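Local structure of UPF0141 protein yjdB (Campylobacter jejuni subsp. jejuni HB93-13, 4TN0) at residues 16-21 with 144-149; 92-97 with 287-292; 101-106 with 116-121; 218-223 with 257-262. The protein probably transfers phosphoethanolamine to its acceptors as the zinc-binding periplasmic domain of EptC, which is required for polymyxin resistance and motility. All blocks are in the same frame, centred on the assembly; numbering follows the deposited sequence.

Contact 1 of 4, residues 16-21 with 144-149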
# COMPACT_ATOMS: atom_id res chain seq x y z
N THR A 16 -5.33 -9.73 22.69
CA THR A 16 -5.72 -8.32 22.51
C THR A 16 -6.66 -8.17 21.29
O THR A 16 -6.61 -8.97 20.36
CB THR A 16 -4.49 -7.37 22.32
OG1 THR A 16 -3.49 -7.66 23.30
CG2 THR A 16 -4.88 -5.90 22.47
N LYS A 17 -7.52 -7.16 21.29
CA LYS A 17 -8.43 -7.01 20.15
C LYS A 17 -7.74 -6.12 19.10
O LYS A 17 -7.37 -4.98 19.38
CB LYS A 17 -9.77 -6.44 20.63
CG LYS A 17 -10.41 -7.31 21.72
CD LYS A 17 -11.87 -7.71 21.46
CE LYS A 17 -12.43 -8.56 22.63
NZ LYS A 17 -12.57 -7.86 23.96
N LYS A 18 -7.55 -6.65 17.89
CA LYS A 18 -6.71 -6.01 16.87
C LYS A 18 -7.36 -5.85 15.48
O LYS A 18 -8.11 -6.72 15.01
CB LYS A 18 -5.39 -6.78 16.71
CG LYS A 18 -4.38 -6.62 17.84
CD LYS A 18 -3.18 -7.52 17.59
CE LYS A 18 -2.01 -7.15 18.49
NZ LYS A 18 -1.20 -6.02 17.92
N LEU A 19 -7.07 -4.73 14.82
CA LEU A 19 -7.52 -4.48 13.45
C LEU A 19 -6.47 -3.78 12.60
O LEU A 19 -6.18 -2.60 12.83
CB LEU A 19 -8.80 -3.65 13.44
CG LEU A 19 -9.30 -3.17 12.07
CD1 LEU A 19 -9.48 -4.34 11.12
CD2 LEU A 19 -10.58 -2.36 12.20
N LEU A 20 -5.95 -4.47 11.59
CA LEU A 20 -5.01 -3.83 10.65
C LEU A 20 -5.69 -3.66 9.28
O LEU A 20 -6.23 -4.61 8.71
CB LEU A 20 -3.70 -4.64 10.52
CG LEU A 20 -2.66 -4.05 9.56
CD1 LEU A 20 -2.28 -2.66 10.01
CD2 LEU A 20 -1.41 -4.92 9.42
N VAL A 21 -5.69 -2.42 8.80
CA VAL A 21 -6.14 -2.13 7.44
C VAL A 21 -4.91 -1.87 6.59
O VAL A 21 -4.16 -0.91 6.82
CB VAL A 21 -7.11 -0.91 7.37
CG1 VAL A 21 -7.38 -0.51 5.93
CG2 VAL A 21 -8.45 -1.20 8.09
N SER A 144 -13.76 -10.08 13.96
CA SER A 144 -13.35 -11.04 14.99
C SER A 144 -12.40 -10.36 15.96
O SER A 144 -12.40 -9.13 16.06
CB SER A 144 -12.68 -12.27 14.37
OG SER A 144 -13.51 -12.87 13.38
N ASP A 145 -11.59 -11.14 16.67
CA ASP A 145 -10.73 -10.56 17.70
C ASP A 145 -9.47 -9.99 17.07
O ASP A 145 -8.96 -8.96 17.52
CB ASP A 145 -10.36 -11.61 18.78
CG ASP A 145 -11.58 -12.21 19.49
OD1 ASP A 145 -12.71 -12.21 18.93
OD2 ASP A 145 -11.40 -12.71 20.62
N GLN A 146 -8.99 -10.65 16.01
CA GLN A 146 -7.87 -10.16 15.19
C GLN A 146 -8.22 -10.18 13.70
O GLN A 146 -8.60 -11.23 13.15
CB GLN A 146 -6.61 -11.00 15.45
CG GLN A 146 -5.75 -10.51 16.61
CD GLN A 146 -6.05 -11.21 17.91
OE1 GLN A 146 -6.57 -12.34 17.94
NE2 GLN A 146 -5.70 -10.56 19.01
N ASN A 147 -8.11 -9.02 13.06
CA ASN A 147 -8.53 -8.88 11.66
C ASN A 147 -7.51 -8.16 10.79
O ASN A 147 -6.99 -7.11 11.19
CB ASN A 147 -9.84 -8.09 11.57
CG ASN A 147 -10.90 -8.59 12.53
OD1 ASN A 147 -11.76 -9.40 12.17
ND2 ASN A 147 -10.83 -8.10 13.77
N ILE A 148 -7.26 -8.68 9.60
CA ILE A 148 -6.58 -7.86 8.58
C ILE A 148 -7.52 -7.70 7.41
O ILE A 148 -8.06 -8.68 6.88
CB ILE A 148 -5.21 -8.44 8.11
CG1 ILE A 148 -4.54 -7.44 7.15
CG2 ILE A 148 -5.36 -9.82 7.48
CD1 ILE A 148 -3.12 -7.81 6.74
N ILE A 149 -7.71 -6.44 7.04
CA ILE A 149 -8.48 -6.08 5.87
C ILE A 149 -7.58 -5.43 4.82
O ILE A 149 -6.92 -4.41 5.09
CB ILE A 149 -9.62 -5.11 6.24
CG1 ILE A 149 -10.45 -5.72 7.40
CG2 ILE A 149 -10.48 -4.79 5.01
CD1 ILE A 149 -11.64 -4.89 7.85

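Contact 2 of 4, residues 92-97 with 287-292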
# COMPACT_ATOMS: atom_id res chain seq x y z
N ASP A 92 -1.64 -16.04 3.52
CA ASP A 92 -1.92 -17.44 3.79
C ASP A 92 -1.45 -17.79 5.21
O ASP A 92 -2.09 -18.55 5.91
CB ASP A 92 -1.19 -18.35 2.79
CG ASP A 92 -1.67 -18.14 1.38
OD1 ASP A 92 -2.89 -18.24 1.13
OD2 ASP A 92 -0.78 -17.86 0.53
N VAL A 93 -0.30 -17.25 5.60
CA VAL A 93 0.20 -17.49 6.94
C VAL A 93 -0.73 -16.92 8.00
O VAL A 93 -1.03 -17.60 8.97
CB VAL A 93 1.61 -16.92 7.13
CG1 VAL A 93 2.09 -17.15 8.56
CG2 VAL A 93 2.55 -17.58 6.15
N LEU A 94 -1.23 -15.70 7.79
CA LEU A 94 -2.16 -15.13 8.76
C LEU A 94 -3.47 -15.90 8.80
O LEU A 94 -4.04 -16.09 9.87
CB LEU A 94 -2.44 -13.67 8.45
CG LEU A 94 -1.27 -12.70 8.44
CD1 LEU A 94 -1.77 -11.35 7.92
CD2 LEU A 94 -0.69 -12.56 9.81
N TYR A 95 -3.93 -16.37 7.64
CA TYR A 95 -5.19 -17.11 7.57
C TYR A 95 -5.11 -18.46 8.26
O TYR A 95 -6.01 -18.84 9.00
CB TYR A 95 -5.60 -17.33 6.11
CG TYR A 95 -6.84 -18.20 5.92
CD1 TYR A 95 -8.10 -17.64 5.80
CD2 TYR A 95 -6.73 -19.60 5.84
CE1 TYR A 95 -9.23 -18.44 5.61
CE2 TYR A 95 -7.84 -20.40 5.66
CZ TYR A 95 -9.09 -19.81 5.54
OH TYR A 95 -10.20 -20.61 5.36
N LYS A 96 -4.03 -19.19 8.00
CA LYS A 96 -3.89 -20.53 8.54
C LYS A 96 -3.59 -20.48 10.03
O LYS A 96 -3.68 -21.48 10.73
CB LYS A 96 -2.82 -21.31 7.77
CG LYS A 96 -1.39 -20.95 8.10
CD LYS A 96 -0.43 -21.73 7.23
CE LYS A 96 1.01 -21.54 7.70
NZ LYS A 96 1.92 -22.16 6.71
N THR A 97 -3.28 -19.28 10.51
CA THR A 97 -2.88 -19.04 11.88
C THR A 97 -4.08 -18.39 12.63
O THR A 97 -4.00 -17.93 13.77
CB THR A 97 -1.58 -18.20 11.87
OG1 THR A 97 -0.46 -19.08 11.67
CG2 THR A 97 -1.33 -17.50 13.11
N GLY A 287 4.58 -10.07 12.25
CA GLY A 287 4.80 -9.42 13.53
C GLY A 287 3.59 -8.73 14.12
O GLY A 287 3.44 -8.64 15.34
N TYR A 288 2.71 -8.23 13.26
CA TYR A 288 1.60 -7.44 13.73
C TYR A 288 0.60 -8.30 14.47
O TYR A 288 -0.02 -7.85 15.44
CB TYR A 288 0.89 -6.71 12.59
CG TYR A 288 -0.06 -5.66 13.09
CD1 TYR A 288 -1.39 -5.97 13.37
CD2 TYR A 288 0.37 -4.35 13.31
CE1 TYR A 288 -2.26 -5.01 13.85
CE2 TYR A 288 -0.49 -3.39 13.78
CZ TYR A 288 -1.81 -3.72 14.05
OH TYR A 288 -2.67 -2.77 14.53
N PHE A 289 0.43 -9.54 14.02
CA PHE A 289 -0.52 -10.43 14.68
C PHE A 289 0.22 -11.43 15.57
O PHE A 289 -0.34 -12.45 15.97
CB PHE A 289 -1.39 -11.13 13.65
CG PHE A 289 -2.28 -10.19 12.91
CD1 PHE A 289 -3.55 -9.91 13.36
CD2 PHE A 289 -1.82 -9.53 11.78
CE1 PHE A 289 -4.37 -9.02 12.69
CE2 PHE A 289 -2.63 -8.64 11.10
CZ PHE A 289 -3.90 -8.38 11.56
N ASN A 290 1.46 -11.08 15.92
CA ASN A 290 2.32 -11.89 16.79
C ASN A 290 2.49 -13.34 16.35
O ASN A 290 2.43 -14.25 17.17
CB ASN A 290 1.78 -11.87 18.23
CG ASN A 290 1.71 -10.47 18.81
OD1 ASN A 290 0.62 -9.94 19.06
ND2 ASN A 290 2.87 -9.85 18.99
N VAL A 291 2.67 -13.56 15.05
CA VAL A 291 2.83 -14.93 14.56
C VAL A 291 4.22 -15.46 14.95
O VAL A 291 5.24 -14.84 14.63
CB VAL A 291 2.65 -15.03 13.02
CG1 VAL A 291 2.99 -16.43 12.53
CG2 VAL A 291 1.21 -14.71 12.64
N LYS A 292 4.24 -16.59 15.64
CA LYS A 292 5.50 -17.16 16.07
C LYS A 292 5.97 -18.16 15.01
O LYS A 292 5.26 -19.11 14.69
CB LYS A 292 5.36 -17.84 17.45
CG LYS A 292 5.04 -16.87 18.60
CD LYS A 292 6.17 -15.85 18.82
CE LYS A 292 5.86 -14.82 19.93
NZ LYS A 292 5.79 -15.37 21.32

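Contact 3 of 4, residues 101-106 with 116-121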
# COMPACT_ATOMS: atom_id res chain seq x y z
N ALA A 101 -9.08 -12.58 7.82
CA ALA A 101 -8.52 -11.91 6.64
C ALA A 101 -9.58 -11.59 5.60
O ALA A 101 -10.30 -12.47 5.14
CB ALA A 101 -7.43 -12.79 6.03
N ALA A 102 -9.66 -10.32 5.22
CA ALA A 102 -10.52 -9.88 4.11
C ALA A 102 -9.70 -9.12 3.05
O ALA A 102 -8.80 -8.33 3.39
CB ALA A 102 -11.67 -9.02 4.63
N TRP A 103 -9.97 -9.42 1.77
CA TRP A 103 -9.31 -8.74 0.65
C TRP A 103 -10.35 -8.12 -0.32
O TRP A 103 -11.08 -8.83 -1.00
CB TRP A 103 -8.39 -9.72 -0.08
CG TRP A 103 -7.54 -9.10 -1.19
CD1 TRP A 103 -7.98 -8.65 -2.39
CD2 TRP A 103 -6.11 -8.91 -1.19
NE1 TRP A 103 -6.93 -8.16 -3.13
CE2 TRP A 103 -5.77 -8.32 -2.41
CE3 TRP A 103 -5.10 -9.17 -0.26
CZ2 TRP A 103 -4.45 -7.98 -2.75
CZ3 TRP A 103 -3.80 -8.84 -0.58
CH2 TRP A 103 -3.48 -8.25 -1.82
N PHE A 104 -10.40 -6.79 -0.36
CA PHE A 104 -11.32 -6.10 -1.27
C PHE A 104 -10.55 -5.38 -2.41
O PHE A 104 -9.75 -4.47 -2.16
CB PHE A 104 -12.19 -5.09 -0.51
CG PHE A 104 -12.98 -5.70 0.61
CD1 PHE A 104 -13.64 -6.91 0.44
CD2 PHE A 104 -13.04 -5.08 1.85
CE1 PHE A 104 -14.36 -7.48 1.47
CE2 PHE A 104 -13.77 -5.65 2.90
CZ PHE A 104 -14.42 -6.85 2.70
N ASP A 105 -10.80 -5.79 -3.65
CA ASP A 105 -9.96 -5.38 -4.78
C ASP A 105 -10.71 -4.55 -5.82
O ASP A 105 -11.66 -5.03 -6.44
CB ASP A 105 -9.36 -6.62 -5.45
CG ASP A 105 -8.07 -6.32 -6.20
OD1 ASP A 105 -8.10 -5.47 -7.10
OD2 ASP A 105 -7.02 -6.90 -5.84
N ASN A 106 -10.26 -3.31 -6.01
CA ASN A 106 -10.82 -2.41 -7.02
C ASN A 106 -9.84 -2.20 -8.19
O ASN A 106 -10.08 -1.40 -9.10
CB ASN A 106 -11.19 -1.07 -6.39
CG ASN A 106 -12.05 -0.21 -7.31
OD1 ASN A 106 -12.94 -0.73 -7.98
ND2 ASN A 106 -11.81 1.10 -7.34
N ASP A 116 -5.97 -15.30 -3.63
CA ASP A 116 -6.68 -16.44 -4.21
C ASP A 116 -7.23 -17.45 -3.20
O ASP A 116 -8.28 -18.06 -3.43
CB ASP A 116 -5.75 -17.14 -5.20
CG ASP A 116 -5.57 -16.34 -6.48
OD1 ASP A 116 -6.03 -15.18 -6.54
OD2 ASP A 116 -4.95 -16.87 -7.43
N ARG A 117 -6.52 -17.65 -2.10
CA ARG A 117 -6.90 -18.69 -1.16
C ARG A 117 -7.53 -18.09 0.10
O ARG A 117 -7.62 -18.75 1.13
CB ARG A 117 -5.68 -19.53 -0.80
CG ARG A 117 -5.17 -20.40 -1.94
CD ARG A 117 -3.73 -20.83 -1.65
NE ARG A 117 -2.93 -19.64 -1.39
CZ ARG A 117 -2.39 -18.90 -2.35
NH1 ARG A 117 -1.68 -17.82 -2.06
NH2 ARG A 117 -2.56 -19.24 -3.63
N LEU A 118 -8.00 -16.85 -0.01
CA LEU A 118 -8.70 -16.24 1.11
C LEU A 118 -10.18 -16.58 0.99
O LEU A 118 -10.68 -16.81 -0.12
CB LEU A 118 -8.52 -14.73 1.14
CG LEU A 118 -7.10 -14.29 1.49
CD1 LEU A 118 -7.01 -12.77 1.56
CD2 LEU A 118 -6.61 -14.93 2.77
N ALA A 119 -10.86 -16.62 2.13
CA ALA A 119 -12.26 -16.99 2.13
C ALA A 119 -13.09 -15.78 1.74
O ALA A 119 -13.90 -15.86 0.82
CB ALA A 119 -12.67 -17.52 3.49
N TYR A 120 -12.87 -14.65 2.40
CA TYR A 120 -13.67 -13.49 2.04
C TYR A 120 -12.86 -12.43 1.27
O TYR A 120 -12.11 -11.62 1.85
CB TYR A 120 -14.39 -12.87 3.23
CG TYR A 120 -15.52 -11.98 2.73
CD1 TYR A 120 -16.45 -12.49 1.81
CD2 TYR A 120 -15.71 -10.68 3.21
CE1 TYR A 120 -17.49 -11.72 1.32
CE2 TYR A 120 -16.78 -9.90 2.73
CZ TYR A 120 -17.66 -10.44 1.78
OH TYR A 120 -18.73 -9.72 1.28
N LYS A 121 -13.02 -12.51 -0.05
CA LYS A 121 -12.38 -11.65 -1.06
C LYS A 121 -13.47 -11.12 -2.01
O LYS A 121 -14.50 -11.77 -2.22
CB LYS A 121 -11.30 -12.42 -1.83
CG LYS A 121 -11.84 -13.65 -2.50
CD LYS A 121 -10.77 -14.52 -3.12
CE LYS A 121 -11.41 -15.81 -3.61
NZ LYS A 121 -10.42 -16.75 -4.20

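Contact 4 of 4, residues 218-223 with 257-262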
# COMPACT_ATOMS: atom_id res chain seq x y z
N GLU A 218 -7.63 -2.20 18.85
CA GLU A 218 -6.40 -1.51 18.53
C GLU A 218 -6.28 -1.51 17.00
O GLU A 218 -6.18 -2.57 16.36
CB GLU A 218 -5.19 -2.20 19.17
CG GLU A 218 -3.92 -2.15 18.32
CD GLU A 218 -2.79 -2.98 18.90
OE1 GLU A 218 -1.89 -3.40 18.12
OE2 GLU A 218 -2.79 -3.20 20.13
N SER A 219 -6.32 -0.32 16.40
CA SER A 219 -6.45 -0.21 14.95
C SER A 219 -5.22 0.43 14.32
O SER A 219 -4.66 1.40 14.84
CB SER A 219 -7.70 0.60 14.58
OG SER A 219 -8.88 -0.06 15.01
N SER A 220 -4.82 -0.13 13.19
CA SER A 220 -3.73 0.45 12.42
C SER A 220 -4.07 0.51 10.93
O SER A 220 -4.76 -0.36 10.39
CB SER A 220 -2.45 -0.34 12.63
OG SER A 220 -2.09 -0.33 14.00
N LEU A 221 -3.59 1.58 10.29
CA LEU A 221 -3.59 1.68 8.83
C LEU A 221 -2.16 1.66 8.29
O LEU A 221 -1.30 2.43 8.73
CB LEU A 221 -4.31 2.95 8.38
CG LEU A 221 -4.09 3.35 6.91
CD1 LEU A 221 -4.69 2.31 5.98
CD2 LEU A 221 -4.71 4.72 6.64
N PHE A 222 -1.91 0.75 7.35
CA PHE A 222 -0.66 0.78 6.61
C PHE A 222 -0.95 0.85 5.12
O PHE A 222 -1.69 0.01 4.57
CB PHE A 222 0.23 -0.43 6.92
CG PHE A 222 1.62 -0.29 6.36
CD1 PHE A 222 2.40 0.81 6.68
CD2 PHE A 222 2.14 -1.23 5.49
CE1 PHE A 222 3.67 0.96 6.15
CE2 PHE A 222 3.39 -1.09 4.97
CZ PHE A 222 4.16 0.01 5.30
N TYR A 223 -0.42 1.91 4.49
CA TYR A 223 -0.59 2.16 3.06
C TYR A 223 0.76 2.21 2.34
O TYR A 223 1.67 2.91 2.78
CB TYR A 223 -1.34 3.48 2.83
CG TYR A 223 -1.14 4.10 1.45
CD1 TYR A 223 -0.27 5.18 1.28
CD2 TYR A 223 -1.82 3.63 0.33
CE1 TYR A 223 -0.08 5.76 0.04
CE2 TYR A 223 -1.62 4.22 -0.94
CZ TYR A 223 -0.75 5.28 -1.06
OH TYR A 223 -0.53 5.88 -2.28
N PHE A 257 1.87 5.19 7.71
CA PHE A 257 1.32 4.41 8.83
C PHE A 257 0.54 5.26 9.81
O PHE A 257 0.91 6.40 10.12
CB PHE A 257 2.43 3.69 9.60
CG PHE A 257 1.93 2.92 10.81
CD1 PHE A 257 1.25 1.72 10.65
CD2 PHE A 257 2.13 3.40 12.09
CE1 PHE A 257 0.78 1.02 11.74
CE2 PHE A 257 1.66 2.70 13.19
CZ PHE A 257 0.99 1.51 13.01
N TRP A 258 -0.57 4.70 10.28
CA TRP A 258 -1.32 5.33 11.35
C TRP A 258 -1.84 4.27 12.31
O TRP A 258 -2.21 3.17 11.90
CB TRP A 258 -2.47 6.16 10.80
CG TRP A 258 -3.32 6.78 11.86
CD1 TRP A 258 -3.16 8.02 12.41
CD2 TRP A 258 -4.46 6.19 12.50
NE1 TRP A 258 -4.13 8.24 13.36
CE2 TRP A 258 -4.94 7.13 13.44
CE3 TRP A 258 -5.11 4.97 12.39
CZ2 TRP A 258 -6.04 6.89 14.24
CZ3 TRP A 258 -6.21 4.72 13.19
CH2 TRP A 258 -6.67 5.68 14.10
N SER A 259 -1.90 4.63 13.59
CA SER A 259 -2.47 3.75 14.59
C SER A 259 -3.05 4.58 15.71
O SER A 259 -2.59 5.70 15.95
CB SER A 259 -1.43 2.78 15.15
OG SER A 259 -2.04 1.83 15.99
N ASN A 260 -4.06 4.04 16.39
CA ASN A 260 -4.60 4.68 17.59
C ASN A 260 -3.77 4.29 18.81
O ASN A 260 -3.75 5.00 19.82
CB ASN A 260 -6.06 4.28 17.79
CG ASN A 260 -6.27 2.78 17.75
OD1 ASN A 260 -5.35 2.01 18.04
ND2 ASN A 260 -7.47 2.35 17.38
N ASP A 261 -3.06 3.17 18.68
CA ASP A 261 -2.03 2.78 19.63
C ASP A 261 -0.82 3.63 19.35
O ASP A 261 -0.07 3.36 18.41
CB ASP A 261 -1.71 1.29 19.47
CG ASP A 261 -0.62 0.79 20.41
OD1 ASP A 261 0.30 1.55 20.77
OD2 ASP A 261 -0.70 -0.40 20.78
N GLU A 262 -0.59 4.65 20.17
CA GLU A 262 0.47 5.59 19.84
C GLU A 262 1.84 5.14 20.28
O GLU A 262 2.76 5.95 20.40
CB GLU A 262 0.16 7.01 20.34
CG GLU A 262 -0.65 7.78 19.28
CD GLU A 262 -0.71 9.28 19.51
OE1 GLU A 262 -0.28 9.73 20.60
OE2 GLU A 262 -1.16 10.02 18.59

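Contact 1 of 4, residues 16-21 with 144-149
Asn147 shows how one side chain can fasten the start of a parallel strand pair. Its CG stands anti to the carbonyl carbon (chi1 -48°), which swings the amide back over its own chain and across to strand 18-21. OD1 takes the N-H of Ser144 on a lone pair at 2.8 Å, while ND2 donates to Ser144 O and, over 3.3 Å, to Lys18 O. That carbonyl is gripped twice, since Asn147 N also reaches it at 3.0 Å, from above the carbonyl plane. Farther along the strands, Leu20 N meets Asn147 O at 2.9 Å, nearly along the C=O axis, and Ile149 N meets Leu20 O in the same way.

Leu19 has CG anti to the backbone N (chi1 173°) and lies against Asn147; Leu19 CD1 is 4.0 Å from Ile149 CD1. On the other face the Lys18 chain, straight as far as CE, crosses Gln146 obliquely, Lys18 CB 3.7 Å from Gln146 CG. It then bends at chi4 to bring NZ to its salt-bridge partner Glu218. The buried carboxamide of Asn147 thus has its polar atoms paired with backbone groups, and the lysine charge is probably balanced by Glu218 on neighbouring strand 218-224.

Contact 2 of 4, residues 92-97 with 287-292
A Schellman motif closes helix 281-288, and the residues that follow it pack against the last turn of helix 90-96. Asn290, with positive phi, is the C-prime residue: its N bonds to Gly287 O at 3.2 Å, and Val291 N turns back to a carbonyl of the last helical turn. Phe289, just before the turn, and Val291, just after it, both point toward the other helix, and no hydrogen bond crosses between 92-97 and 287-292; the contact is made of hydrocarbon.

Val291 is the central piece. With CG1 anti to the backbone N (chi1 173°), its two methyls fork over the helix end. CG1 goes to Val93 CG1 at 4.1 Å, whereas CG2 fits between Thr97 CG2, 3.8 Å away, and Leu94 CD2. Thr97 contributes its methyl because CG2 is the branch anti to its backbone N, leaving OG1 on the side of its own N. Leu94, its CG anti to the carbonyl carbon and its outer torsion extended (chi2 172°), uses the single methyl CD2 for two neighbours: besides Val291 it touches Phe289 CD2 at 3.8 Å, approaching the ring obliquely, with the two side chains crossing at about a right angle. One face of that ring carries Tyr288 CD1, 3.7 Å above the plane.

Both helix ends rest on the central sheet. Leu94 and Phe289 meet Ile148 of strand 146-152, and Phe289 also reaches Leu20 of strand 18-24. Val291 touches Ala9 and Arg11 of the N-terminal loop, so the contact joins two helix ends, that loop and the sheet.

Contact 3 of 4, residues 101-106 with 116-121
Three aromatic rings frame this strand pair, two on one face of the sheet and one on the other. The Phe104 and Tyr120 planes stand at 85° to each other, and Tyr120 CE2 lies at the edge of the Phe104 ring, 3.6 Å from Phe104 CE1. Phe104 reaches this place with CG anti to the carbonyl carbon, Tyr120 with CG anti to the backbone N. On the opposite face, the Trp103 indole has the Asp105 carboxylate at its edge, in plane: NE1 donates to the anti lone pair of OD2 at 3.0 Å, almost straight at 176°, which fixes the ring's rotation. The same OD2 is also bonded to ND1 of His152.

Leu118, in the loop before strand 120-123, spreads its methyls along strand 100-105, CD1 to Trp103 CB at 3.7 Å and CD2 to Ala101 CB at 4.0 Å. Lys121 holds its CG in the crowded position between backbone N and carbonyl carbon, then runs extended until NZ bonds to Asp116 O at 2.6 Å, spanning from strand 120-123 back to the start of the 116-121 segment.

Between the two segments a single backbone bond is made, Trp103 N to Tyr120 O at 3.1 Å, and Trp103 carries the pairing on to Gln122. This parallel pair, with 120-123 outermost, forms one edge of the mixed sheet of the alkaline phosphatase-like fold; the Trp103 side chain is about 12 Å from the bound zinc.

Contact 4 of 4, residues 218-223 with 257-262
Ser219 O takes two hydrogen bonds from the end of strand 252-259. Asn260 N comes in nearly along the C=O axis at 3.1 Å, and Ser259 OG, anti to its own backbone N (chi1 -173°), donates at 2.9 Å from above the carbonyl plane. The same hydroxyl accepts from Asp261 N, two residues on, which makes an ST turn where the strand ends. Asn260, with CG in the crowded position between backbone N and carbonyl carbon (chi1 52°), turns its amide back to the neighbouring strand, and OD1 receives Ser219 N at 3.0 Å. Thus both backbone polar groups of Ser219 are satisfied after the regular pairing has ceased.

Deeper in, Leu221 and Trp258 form a hydrogen-bonded antiparallel pair, Leu221 N to Trp258 O at 2.7 Å and Trp258 N to Leu221 O at 2.8 Å. Ser220 OG is bonded to Tyr288 OH. Glu218 OE2 and Asp261 OD2 lie 3.6 Å apart with carboxylate planes nearly perpendicular; Lys18 pairs with Glu218 OE1 and Lys263 N with Asp261 OD1, which would ease the repulsion.

The Phe222 and Phe257 side chains cross at about a right angle, Phe257 CB at the Phe222 ring edge, 4.1 Å from Phe222 CD1. Helix 264-271 packs on Phe257 and reaches Trp258; helix 186-211 covers Leu221 and Trp258. Helices on both sides of the sheet mark the alpha/beta architecture of the alkaline phosphatase-like fold.

Contacts 1, 3 and 4 are laid across one mixed eight-stranded sheet, in which strands 120-123, 100-105, 146-152, 18-24, 218-224 and 252-259 follow side by side. Contact 1 holds the middle, its centre about 15 Å from that of contact 3 and about 11 Å from that of contact 4, whereas contacts 3 and 4 do not touch. Contact 2 joins two helix ends on one face and meets all three others, through Asp92 with Arg117 and Tyr288 with Ser220 among others. The segments of contacts 1 and 2, centres about 11 Å apart, alternate along the chain; contact 3 is nested within both, and contact 4 inside contact 2. Distant segments thus form one alkaline phosphatase-like domain.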